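Local coordinates for DNA mismatch repair protein MUTS (Thermus aquaticus, PDB 1EWQ) that takes part in DNA mismatch repair, binding mismatched DNA, probably as the recognition step, and has a weak ATPase activity, at residues Val370-Leu378 with Gln513-Leu524; Val674-His685 with Tyr697-Leu708. All coordinates share one frame; numbering follows the deposited sequence.

Contact 1: residues Val370-Leu378 with Gln513-Leu524; sequences VGLPDLSPL and QAEALREAARIL
Leu372 enters the side of helix 514-540 between Ile523 and Leu524. Its CD2 rests on CD2 of Leu524 at 3.7 Å, the two side chains meeting almost at right angles, while the same methyl touches Ile523 CG2 at 3.9 Å. With chi1 at -83° CG stands beside the backbone N, and this swings the branched end toward the helix although the CB itself does not head there. Cut back to alanine, this position would probably leave Leu524 CD2 and Ile523 CG2 facing a gap. Packing is tightest next door, where Val370 CG1 sits 3.3 Å from Ile523 CG2, closer than usual for two methyls. Farther along, Leu375 sets its two methyls on neighbouring residues of the helix: CD1 meets Leu517 CD1 at 3.7 Å, and CD2 lies against Ala516 CB. Ala516 and Ala520 are small enough to let the chain come close, and Pro373 lays its CD on Ala520 CB at 3.9 Å. Leu378 slides past the aliphatic part of Gln513.

The outer side is looser and more polar. Glu519, extended, crosses the proline: its CG lies 3.6 Å from Pro373 CG, and the carboxylate also rests against that ring carbon, through CD and OE1. A water donates to Gly371 O at 2.9 Å; its very short link to Glu519 is doubtful. Asp374 turns away from the helix, and its OD2 accepts from both N and OG of Ser376. This Asx turn shapes the entry into helix 376-385, whose N-cap is Leu375. No hydrogen bond joins the segments, so apolar fit and shape hold them together. The connection that follows helix 346-366, extended at Leu372-Asp374 and running antiparallel along helix 514-540, is thus built into the helical part of MutS domain III.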
loop_
_atom_site.group_PDB
_atom_site.type_symbol
_atom_site.label_atom_id
_atom_site.label_comp_id
_atom_site.label_asym_id
_atom_site.label_seq_id
_atom_site.Cartn_x
_atom_site.Cartn_y
_atom_site.Cartn_z
ATOM N N VAL C 370 -43.168 -14.313 -12.685
ATOM C CA VAL C 370 -41.731 -14.117 -12.691
ATOM C C VAL C 370 -41.133 -15.516 -12.685
ATOM O O VAL C 370 -40.016 -15.733 -13.155
ATOM C CB VAL C 370 -41.267 -13.374 -11.442
ATOM C CG1 VAL C 370 -39.894 -12.788 -11.679
ATOM C CG2 VAL C 370 -42.262 -12.296 -11.087
ATOM N N GLY C 371 -41.904 -16.464 -12.156
ATOM C CA GLY C 371 -41.457 -17.843 -12.098
ATOM C C GLY C 371 -40.704 -18.163 -10.823
ATOM O O GLY C 371 -40.107 -19.229 -10.697
ATOM N N LEU C 372 -40.724 -17.234 -9.874
ATOM C CA LEU C 372 -40.041 -17.442 -8.605
ATOM C C LEU C 372 -40.548 -18.709 -7.946
ATOM O O LEU C 372 -41.754 -18.916 -7.811
ATOM C CB LEU C 372 -40.260 -16.252 -7.672
ATOM C CG LEU C 372 -39.344 -15.047 -7.882
ATOM C CD1 LEU C 372 -39.786 -13.906 -6.970
ATOM C CD2 LEU C 372 -37.899 -15.433 -7.585
ATOM N N PRO C 373 -39.626 -19.589 -7.541
ATOM C CA PRO C 373 -39.935 -20.864 -6.884
ATOM C C PRO C 373 -40.637 -20.679 -5.544
ATOM O O PRO C 373 -40.378 -19.711 -4.830
ATOM C CB PRO C 373 -38.560 -21.498 -6.696
ATOM C CG PRO C 373 -37.755 -20.915 -7.823
ATOM C CD PRO C 373 -38.185 -19.476 -7.822
ATOM N N ASP C 374 -41.538 -21.599 -5.214
ATOM C CA ASP C 374 -42.221 -21.547 -3.927
ATOM C C ASP C 374 -41.398 -22.438 -3.007
ATOM O O ASP C 374 -41.298 -23.645 -3.225
ATOM C CB ASP C 374 -43.649 -22.091 -4.009
ATOM C CG ASP C 374 -44.362 -22.074 -2.653
ATOM O OD1 ASP C 374 -45.522 -22.534 -2.580
ATOM O OD2 ASP C 374 -43.769 -21.599 -1.655
ATOM N N LEU C 375 -40.800 -21.832 -1.992
ATOM C CA LEU C 375 -39.972 -22.561 -1.051
ATOM C C LEU C 375 -40.499 -22.413 0.370
ATOM O O LEU C 375 -39.761 -22.601 1.337
ATOM C CB LEU C 375 -38.535 -22.044 -1.136
ATOM C CG LEU C 375 -37.814 -22.386 -2.442
ATOM C CD1 LEU C 375 -36.550 -21.565 -2.591
ATOM C CD2 LEU C 375 -37.506 -23.865 -2.450
ATOM N N SER C 376 -41.779 -22.077 0.498
ATOM C CA SER C 376 -42.360 -21.902 1.822
ATOM C C SER C 376 -42.173 -23.148 2.685
ATOM O O SER C 376 -41.952 -23.039 3.886
ATOM C CB SER C 376 -43.845 -21.519 1.727
ATOM O OG SER C 376 -44.579 -22.444 0.955
ATOM N N PRO C 377 -42.240 -24.350 2.087
ATOM C CA PRO C 377 -42.049 -25.521 2.950
ATOM C C PRO C 377 -40.667 -25.582 3.624
ATOM O O PRO C 377 -40.560 -25.995 4.777
ATOM C CB PRO C 377 -42.327 -26.702 2.009
ATOM C CG PRO C 377 -42.079 -26.146 0.647
ATOM C CD PRO C 377 -42.624 -24.754 0.725
ATOM N N LEU C 378 -39.623 -25.159 2.915
ATOM C CA LEU C 378 -38.262 -25.153 3.461
ATOM C C LEU C 378 -38.177 -24.035 4.506
ATOM O O LEU C 378 -37.563 -24.184 5.567
ATOM C CB LEU C 378 -37.246 -24.879 2.344
ATOM C CG LEU C 378 -35.762 -25.230 2.539
ATOM C CD1 LEU C 378 -34.923 -24.358 1.619
ATOM C CD2 LEU C 378 -35.331 -25.015 3.970
ATOM N N GLN C 513 -32.921 -28.382 -1.786
ATOM C CA GLN C 513 -33.524 -27.307 -2.563
ATOM C C GLN C 513 -32.463 -26.430 -3.224
ATOM O O GLN C 513 -32.767 -25.340 -3.708
ATOM C CB GLN C 513 -34.401 -26.427 -1.671
ATOM C CG GLN C 513 -35.584 -27.148 -1.035
ATOM C CD GLN C 513 -36.396 -27.924 -2.049
ATOM O OE1 GLN C 513 -36.716 -27.408 -3.120
ATOM N NE2 GLN C 513 -36.729 -29.169 -1.723
ATOM N N ALA C 514 -31.224 -26.905 -3.243
ATOM C CA ALA C 514 -30.123 -26.141 -3.832
ATOM C C ALA C 514 -30.442 -25.585 -5.227
ATOM O O ALA C 514 -30.180 -24.425 -5.517
ATOM C CB ALA C 514 -28.860 -27.004 -3.887
ATOM N N GLU C 515 -31.022 -26.416 -6.082
ATOM C CA GLU C 515 -31.351 -25.987 -7.432
ATOM C C GLU C 515 -32.422 -24.883 -7.460
ATOM O O GLU C 515 -32.319 -23.936 -8.242
ATOM C CB GLU C 515 -31.797 -27.202 -8.253
ATOM C CG GLU C 515 -31.439 -27.108 -9.724
ATOM C CD GLU C 515 -29.995 -26.670 -9.942
ATOM O OE1 GLU C 515 -29.085 -27.265 -9.318
ATOM O OE2 GLU C 515 -29.774 -25.731 -10.745
ATOM N N ALA C 516 -33.444 -24.998 -6.614
ATOM C CA ALA C 516 -34.494 -23.979 -6.581
ATOM C C ALA C 516 -33.877 -22.675 -6.078
ATOM O O ALA C 516 -34.253 -21.587 -6.507
ATOM C CB ALA C 516 -35.651 -24.416 -5.664
ATOM N N LEU C 517 -32.917 -22.793 -5.170
ATOM C CA LEU C 517 -32.243 -21.620 -4.642
ATOM C C LEU C 517 -31.506 -20.904 -5.767
ATOM O O LEU C 517 -31.629 -19.702 -5.908
ATOM C CB LEU C 517 -31.262 -22.021 -3.542
ATOM C CG LEU C 517 -31.773 -21.941 -2.102
ATOM C CD1 LEU C 517 -33.108 -22.620 -1.983
ATOM C CD2 LEU C 517 -30.746 -22.581 -1.164
ATOM N N ARG C 518 -30.739 -21.643 -6.564
ATOM C CA ARG C 518 -30.011 -21.039 -7.678
ATOM C C ARG C 518 -30.984 -20.321 -8.618
ATOM O O ARG C 518 -30.774 -19.173 -8.997
ATOM C CB ARG C 518 -29.252 -22.106 -8.464
ATOM C CG ARG C 518 -28.077 -22.723 -7.720
ATOM C CD ARG C 518 -27.317 -23.740 -8.592
ATOM N NE ARG C 518 -26.106 -24.198 -7.924
ATOM C CZ ARG C 518 -24.989 -23.483 -7.843
ATOM N NH1 ARG C 518 -24.918 -22.272 -8.402
ATOM N NH2 ARG C 518 -23.943 -23.967 -7.181
ATOM N N GLU C 519 -32.045 -21.028 -8.983
ATOM C CA GLU C 519 -33.089 -20.526 -9.868
ATOM C C GLU C 519 -33.701 -19.227 -9.342
ATOM O O GLU C 519 -33.856 -18.261 -10.089
ATOM C CB GLU C 519 -34.154 -21.621 -10.021
ATOM C CG GLU C 519 -35.494 -21.186 -10.556
ATOM C CD GLU C 519 -36.388 -22.379 -10.884
ATOM O OE1 GLU C 519 -36.389 -23.374 -10.108
ATOM O OE2 GLU C 519 -37.095 -22.317 -11.918
ATOM N N ALA C 520 -34.042 -19.204 -8.054
ATOM C CA ALA C 520 -34.610 -18.005 -7.447
ATOM C C ALA C 520 -33.548 -16.904 -7.499
ATOM O O ALA C 520 -33.855 -15.724 -7.673
ATOM C CB ALA C 520 -35.000 -18.285 -6.005
ATOM N N ALA C 521 -32.292 -17.305 -7.350
ATOM C CA ALA C 521 -31.188 -16.361 -7.385
ATOM C C ALA C 521 -30.993 -15.738 -8.766
ATOM O O ALA C 521 -30.701 -14.543 -8.864
ATOM C CB ALA C 521 -29.894 -17.045 -6.928
ATOM N N ARG C 522 -31.151 -16.527 -9.829
ATOM C CA ARG C 522 -30.980 -15.998 -11.192
ATOM C C ARG C 522 -32.055 -14.970 -11.526
ATOM O O ARG C 522 -31.761 -13.887 -12.033
ATOM C CB ARG C 522 -31.042 -17.109 -12.251
ATOM C CG ARG C 522 -30.149 -18.280 -11.973
ATOM C CD ARG C 522 -30.054 -19.230 -13.172
ATOM N NE ARG C 522 -29.374 -20.469 -12.783
ATOM C CZ ARG C 522 -30.003 -21.590 -12.447
ATOM N NH1 ARG C 522 -31.327 -21.638 -12.459
ATOM N NH2 ARG C 522 -29.309 -22.658 -12.083
ATOM N N ILE C 523 -33.302 -15.330 -11.244
ATOM C CA ILE C 523 -34.443 -14.464 -11.508
ATOM C C ILE C 523 -34.301 -13.135 -10.781
ATOM O O ILE C 523 -34.379 -12.067 -11.387
ATOM C CB ILE C 523 -35.755 -15.151 -11.069
ATOM C CG1 ILE C 523 -36.023 -16.356 -11.973
ATOM C CG2 ILE C 523 -36.907 -14.163 -11.119
ATOM C CD1 ILE C 523 -37.201 -17.227 -11.543
ATOM N N LEU C 524 -34.079 -13.206 -9.475
ATOM C CA LEU C 524 -33.946 -12.001 -8.669
ATOM C C LEU C 524 -32.728 -11.175 -9.044
ATOM O O LEU C 524 -32.739 -9.950 -8.901
ATOM C CB LEU C 524 -33.917 -12.366 -7.187
ATOM C CG LEU C 524 -35.218 -13.045 -6.761
ATOM C CD1 LEU C 524 -35.182 -13.385 -5.276
ATOM C CD2 LEU C 524 -36.397 -12.123 -7.085
HETATM O O HOH W 1 -38.745 -20.753 -12.817
#

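Contact 2: residues Val674-His685 with Tyr697-Leu708; sequences VAIATAVAEALH and YFELTALGLPRL
The imidazole of His685 is sandwiched between Arg707 and Leu705. The guanidinium lies flat on one face, centres 4.0 Å apart and planes 11° from parallel, and Leu705 CB makes a CH-pi contact over the other, 3.8 Å from the ring centroid. Bent at chi3 (-62°), Arg707 doubles back so that NH2 also donates to His685 O, a nearly straight bond of 2.9 Å that stays in the guanidinium plane but arrives above the carbonyl plane. So close a positive group would probably disfavour protonation of the ring.

At the far end Val674 CG2 sits over the Tyr697 ring, 3.9 Å from its centroid, and Ala677 CB meets the ring edge. Between these ends Leu700 CD2 packs 3.3 Å from Thr678 OG1, a hydroxyl already bonded to Val674 O, while the threonine's CG2 faces Leu703 CD1 at 4.0 Å.

Helix 670-687 is the crossover of a beta-alpha-beta unit joining parallel strands 657-662 and 690-694 in the P-loop NTPase fold; the 697-708 connection runs from the second of these to strand 708-716. Small Ala677 and Ala681 let this connection lie close.

Farther out, Leu700 and Leu705 rest on Leu580 and Leu578 of strand 578-582. The second subunit fixes two acids: its Arg754 forms a salt bridge with Glu682, and its Ser670 makes a hydrogen bond with Glu699.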
loop_
_atom_site.group_PDB
_atom_site.type_symbol
_atom_site.label_atom_id
_atom_site.label_comp_id
_atom_site.label_asym_id
_atom_site.label_seq_id
_atom_site.Cartn_x
_atom_site.Cartn_y
_atom_site.Cartn_z
ATOM N N VAL C 674 2.260 14.386 -39.958
ATOM C CA VAL C 674 1.081 14.642 -40.779
ATOM C C VAL C 674 0.826 13.512 -41.779
ATOM O O VAL C 674 -0.321 13.124 -42.005
ATOM C CB VAL C 674 1.226 16.000 -41.517
ATOM C CG1 VAL C 674 0.110 16.186 -42.532
ATOM C CG2 VAL C 674 1.206 17.131 -40.499
ATOM N N ALA C 675 1.899 12.985 -42.364
ATOM C CA ALA C 675 1.801 11.897 -43.333
ATOM C C ALA C 675 1.191 10.652 -42.705
ATOM O O ALA C 675 0.298 10.045 -43.279
ATOM C CB ALA C 675 3.174 11.560 -43.886
ATOM N N ILE C 676 1.688 10.276 -41.527
ATOM C CA ILE C 676 1.185 9.093 -40.835
ATOM C C ILE C 676 -0.262 9.317 -40.416
ATOM O O ILE C 676 -1.114 8.444 -40.592
ATOM C CB ILE C 676 1.999 8.777 -39.554
ATOM C CG1 ILE C 676 3.490 8.667 -39.882
ATOM C CG2 ILE C 676 1.507 7.467 -38.940
ATOM C CD1 ILE C 676 3.835 7.555 -40.866
ATOM N N ALA C 677 -0.537 10.488 -39.852
ATOM C CA ALA C 677 -1.895 10.786 -39.415
ATOM C C ALA C 677 -2.866 10.695 -40.594
ATOM O O ALA C 677 -3.987 10.217 -40.436
ATOM C CB ALA C 677 -1.953 12.173 -38.784
ATOM N N THR C 678 -2.419 11.141 -41.770
ATOM C CA THR C 678 -3.250 11.124 -42.982
ATOM C C THR C 678 -3.538 9.723 -43.511
ATOM O O THR C 678 -4.692 9.385 -43.819
ATOM C CB THR C 678 -2.606 11.933 -44.129
ATOM O OG1 THR C 678 -2.551 13.320 -43.777
ATOM C CG2 THR C 678 -3.423 11.784 -45.398
ATOM N N ALA C 679 -2.489 8.918 -43.632
ATOM C CA ALA C 679 -2.620 7.550 -44.118
ATOM C C ALA C 679 -3.552 6.779 -43.195
ATOM O O ALA C 679 -4.391 6.004 -43.647
ATOM C CB ALA C 679 -1.240 6.871 -44.171
ATOM N N VAL C 680 -3.390 6.987 -41.891
ATOM C CA VAL C 680 -4.228 6.319 -40.906
ATOM C C VAL C 680 -5.666 6.800 -41.067
ATOM O O VAL C 680 -6.597 6.000 -41.054
ATOM C CB VAL C 680 -3.747 6.615 -39.463
ATOM C CG1 VAL C 680 -4.769 6.107 -38.457
ATOM C CG2 VAL C 680 -2.386 5.946 -39.222
ATOM N N ALA C 681 -5.845 8.107 -41.232
ATOM C CA ALA C 681 -7.186 8.665 -41.405
ATOM C C ALA C 681 -7.865 8.082 -42.641
ATOM O O ALA C 681 -9.027 7.675 -42.581
ATOM C CB ALA C 681 -7.120 10.190 -41.520
ATOM N N GLU C 682 -7.143 8.031 -43.759
ATOM C CA GLU C 682 -7.714 7.501 -44.998
ATOM C C GLU C 682 -8.104 6.037 -44.878
ATOM O O GLU C 682 -9.149 5.613 -45.398
ATOM C CB GLU C 682 -6.729 7.667 -46.165
ATOM C CG GLU C 682 -6.359 9.119 -46.464
ATOM C CD GLU C 682 -5.428 9.266 -47.662
ATOM O OE1 GLU C 682 -4.684 8.308 -47.972
ATOM O OE2 GLU C 682 -5.430 10.352 -48.280
ATOM N N ALA C 683 -7.271 5.252 -44.197
ATOM C CA ALA C 683 -7.564 3.829 -44.041
ATOM C C ALA C 683 -8.821 3.629 -43.203
ATOM O O ALA C 683 -9.625 2.750 -43.490
ATOM C CB ALA C 683 -6.379 3.102 -43.407
ATOM N N LEU C 684 -8.996 4.446 -42.170
ATOM C CA LEU C 684 -10.184 4.306 -41.338
ATOM C C LEU C 684 -11.400 4.818 -42.102
ATOM O O LEU C 684 -12.517 4.346 -41.896
ATOM C CB LEU C 684 -10.004 5.045 -40.006
ATOM C CG LEU C 684 -9.195 4.233 -38.992
ATOM C CD1 LEU C 684 -8.743 5.106 -37.834
ATOM C CD2 LEU C 684 -10.050 3.072 -38.499
ATOM N N HIS C 685 -11.173 5.784 -42.987
ATOM C CA HIS C 685 -12.251 6.318 -43.813
ATOM C C HIS C 685 -12.682 5.192 -44.770
ATOM O O HIS C 685 -13.873 4.893 -44.894
ATOM C CB HIS C 685 -11.765 7.531 -44.606
ATOM C CG HIS C 685 -12.708 7.960 -45.682
ATOM N ND1 HIS C 685 -13.751 8.836 -45.458
ATOM C CD2 HIS C 685 -12.783 7.612 -46.988
ATOM C CE1 HIS C 685 -14.423 9.011 -46.581
ATOM N NE2 HIS C 685 -13.857 8.280 -47.523
ATOM N N TYR C 697 -3.820 18.860 -36.121
ATOM C CA TYR C 697 -3.460 19.015 -37.527
ATOM C C TYR C 697 -4.557 19.643 -38.377
ATOM O O TYR C 697 -5.546 18.985 -38.721
ATOM C CB TYR C 697 -3.083 17.655 -38.115
ATOM C CG TYR C 697 -1.800 17.075 -37.555
ATOM C CD1 TYR C 697 -1.607 15.700 -37.505
ATOM C CD2 TYR C 697 -0.753 17.906 -37.141
ATOM C CE1 TYR C 697 -0.410 15.161 -37.069
ATOM C CE2 TYR C 697 0.456 17.376 -36.701
ATOM C CZ TYR C 697 0.621 16.002 -36.670
ATOM O OH TYR C 697 1.812 15.449 -36.255
ATOM N N PHE C 698 -4.397 20.921 -38.703
ATOM C CA PHE C 698 -5.379 21.586 -39.554
ATOM C C PHE C 698 -5.271 20.919 -40.923
ATOM O O PHE C 698 -6.234 20.859 -41.679
ATOM C CB PHE C 698 -5.078 23.083 -39.710
ATOM C CG PHE C 698 -5.458 23.919 -38.519
ATOM C CD1 PHE C 698 -4.599 24.037 -37.426
ATOM C CD2 PHE C 698 -6.670 24.610 -38.499
ATOM C CE1 PHE C 698 -4.933 24.831 -36.331
ATOM C CE2 PHE C 698 -7.017 25.410 -37.403
ATOM C CZ PHE C 698 -6.143 25.520 -36.317
ATOM N N GLU C 699 -4.079 20.416 -41.227
ATOM C CA GLU C 699 -3.851 19.766 -42.501
ATOM C C GLU C 699 -4.839 18.617 -42.743
ATOM O O GLU C 699 -5.274 18.406 -43.870
ATOM C CB GLU C 699 -2.389 19.284 -42.614
ATOM C CG GLU C 699 -1.719 18.939 -41.300
ATOM C CD GLU C 699 -1.225 20.166 -40.538
ATOM O OE1 GLU C 699 -0.089 20.641 -40.801
ATOM O OE2 GLU C 699 -1.986 20.653 -39.682
ATOM N N LEU C 700 -5.219 17.897 -41.689
ATOM C CA LEU C 700 -6.165 16.786 -41.836
ATOM C C LEU C 700 -7.586 17.260 -42.150
ATOM O O LEU C 700 -8.365 16.530 -42.761
ATOM C CB LEU C 700 -6.198 15.928 -40.567
ATOM C CG LEU C 700 -4.926 15.146 -40.210
ATOM C CD1 LEU C 700 -5.177 14.282 -38.965
ATOM C CD2 LEU C 700 -4.537 14.267 -41.371
ATOM N N THR C 701 -7.917 18.482 -41.742
ATOM C CA THR C 701 -9.262 19.019 -41.975
ATOM C C THR C 701 -9.642 19.237 -43.441
ATOM O O THR C 701 -10.825 19.345 -43.768
ATOM C CB THR C 701 -9.466 20.364 -41.254
ATOM O OG1 THR C 701 -8.709 21.381 -41.916
ATOM C CG2 THR C 701 -9.014 20.264 -39.797
ATOM N N ALA C 702 -8.660 19.289 -44.330
ATOM C CA ALA C 702 -8.960 19.526 -45.739
ATOM C C ALA C 702 -8.747 18.358 -46.704
ATOM O O ALA C 702 -8.649 18.569 -47.907
ATOM C CB ALA C 702 -8.171 20.737 -46.224
ATOM N N LEU C 703 -8.691 17.131 -46.207
ATOM C CA LEU C 703 -8.478 16.003 -47.108
ATOM C C LEU C 703 -9.646 15.830 -48.081
ATOM O O LEU C 703 -10.758 16.298 -47.823
ATOM C CB LEU C 703 -8.269 14.722 -46.301
ATOM C CG LEU C 703 -7.068 14.775 -45.358
ATOM C CD1 LEU C 703 -6.978 13.485 -44.552
ATOM C CD2 LEU C 703 -5.807 14.996 -46.170
ATOM N N GLY C 704 -9.386 15.170 -49.205
ATOM C CA GLY C 704 -10.431 14.944 -50.192
ATOM C C GLY C 704 -11.122 13.611 -49.952
ATOM O O GLY C 704 -11.019 12.684 -50.772
ATOM N N LEU C 705 -11.812 13.517 -48.813
ATOM C CA LEU C 705 -12.526 12.307 -48.430
ATOM C C LEU C 705 -14.011 12.634 -48.331
ATOM O O LEU C 705 -14.410 13.569 -47.637
ATOM C CB LEU C 705 -11.980 11.780 -47.100
ATOM C CG LEU C 705 -10.474 11.474 -47.131
ATOM C CD1 LEU C 705 -10.000 11.016 -45.769
ATOM C CD2 LEU C 705 -10.188 10.396 -48.175
ATOM N N PRO C 706 -14.851 11.868 -49.046
ATOM C CA PRO C 706 -16.304 12.054 -49.070
ATOM C C PRO C 706 -17.038 11.924 -47.743
ATOM O O PRO C 706 -18.044 12.595 -47.524
ATOM C CB PRO C 706 -16.767 11.025 -50.094
ATOM C CG PRO C 706 -15.737 9.966 -49.999
ATOM C CD PRO C 706 -14.459 10.749 -49.916
ATOM N N ARG C 707 -16.543 11.064 -46.862
ATOM C CA ARG C 707 -17.192 10.872 -45.575
ATOM C C ARG C 707 -16.419 11.519 -44.427
ATOM O O ARG C 707 -16.581 11.141 -43.267
ATOM C CB ARG C 707 -17.398 9.380 -45.311
ATOM C CG ARG C 707 -18.353 8.691 -46.283
ATOM C CD ARG C 707 -18.494 7.206 -45.949
ATOM N NE ARG C 707 -17.223 6.481 -46.067
ATOM C CZ ARG C 707 -16.715 6.031 -47.212
ATOM N NH1 ARG C 707 -17.364 6.214 -48.364
ATOM N NH2 ARG C 707 -15.547 5.404 -47.213
ATOM N N LEU C 708 -15.578 12.496 -44.753
ATOM C CA LEU C 708 -14.820 13.198 -43.731
ATOM C C LEU C 708 -15.665 14.361 -43.240
ATOM O O LEU C 708 -16.168 15.152 -44.038
ATOM C CB LEU C 708 -13.491 13.718 -44.293
ATOM C CG LEU C 708 -12.522 14.449 -43.347
ATOM C CD1 LEU C 708 -11.156 14.607 -44.020
ATOM C CD2 LEU C 708 -13.070 15.814 -42.989
#

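In the fold
Both segments of contact 1 precede those of contact 2 along the chain. Their centres lie 58 Å apart, with nearest atoms about 38 Å from each other, and they share no helix or sheet. Contact 1 belongs to the helical domain III, where 376-385 and 514-540 are neighbouring helices. Contact 2 lies in domain V, flanking the mixed sheet that contains strand 578-582, and it also meets the second subunit. Neither touches the DNA, whose nearest atoms are about 32 Å from contact 1 and 60 Å from contact 2. The Tyr697 side chain is about 9 Å from that of Lys589 in the predicted ATP site, so this end of contact 2 probably lies close to bound nucleotide.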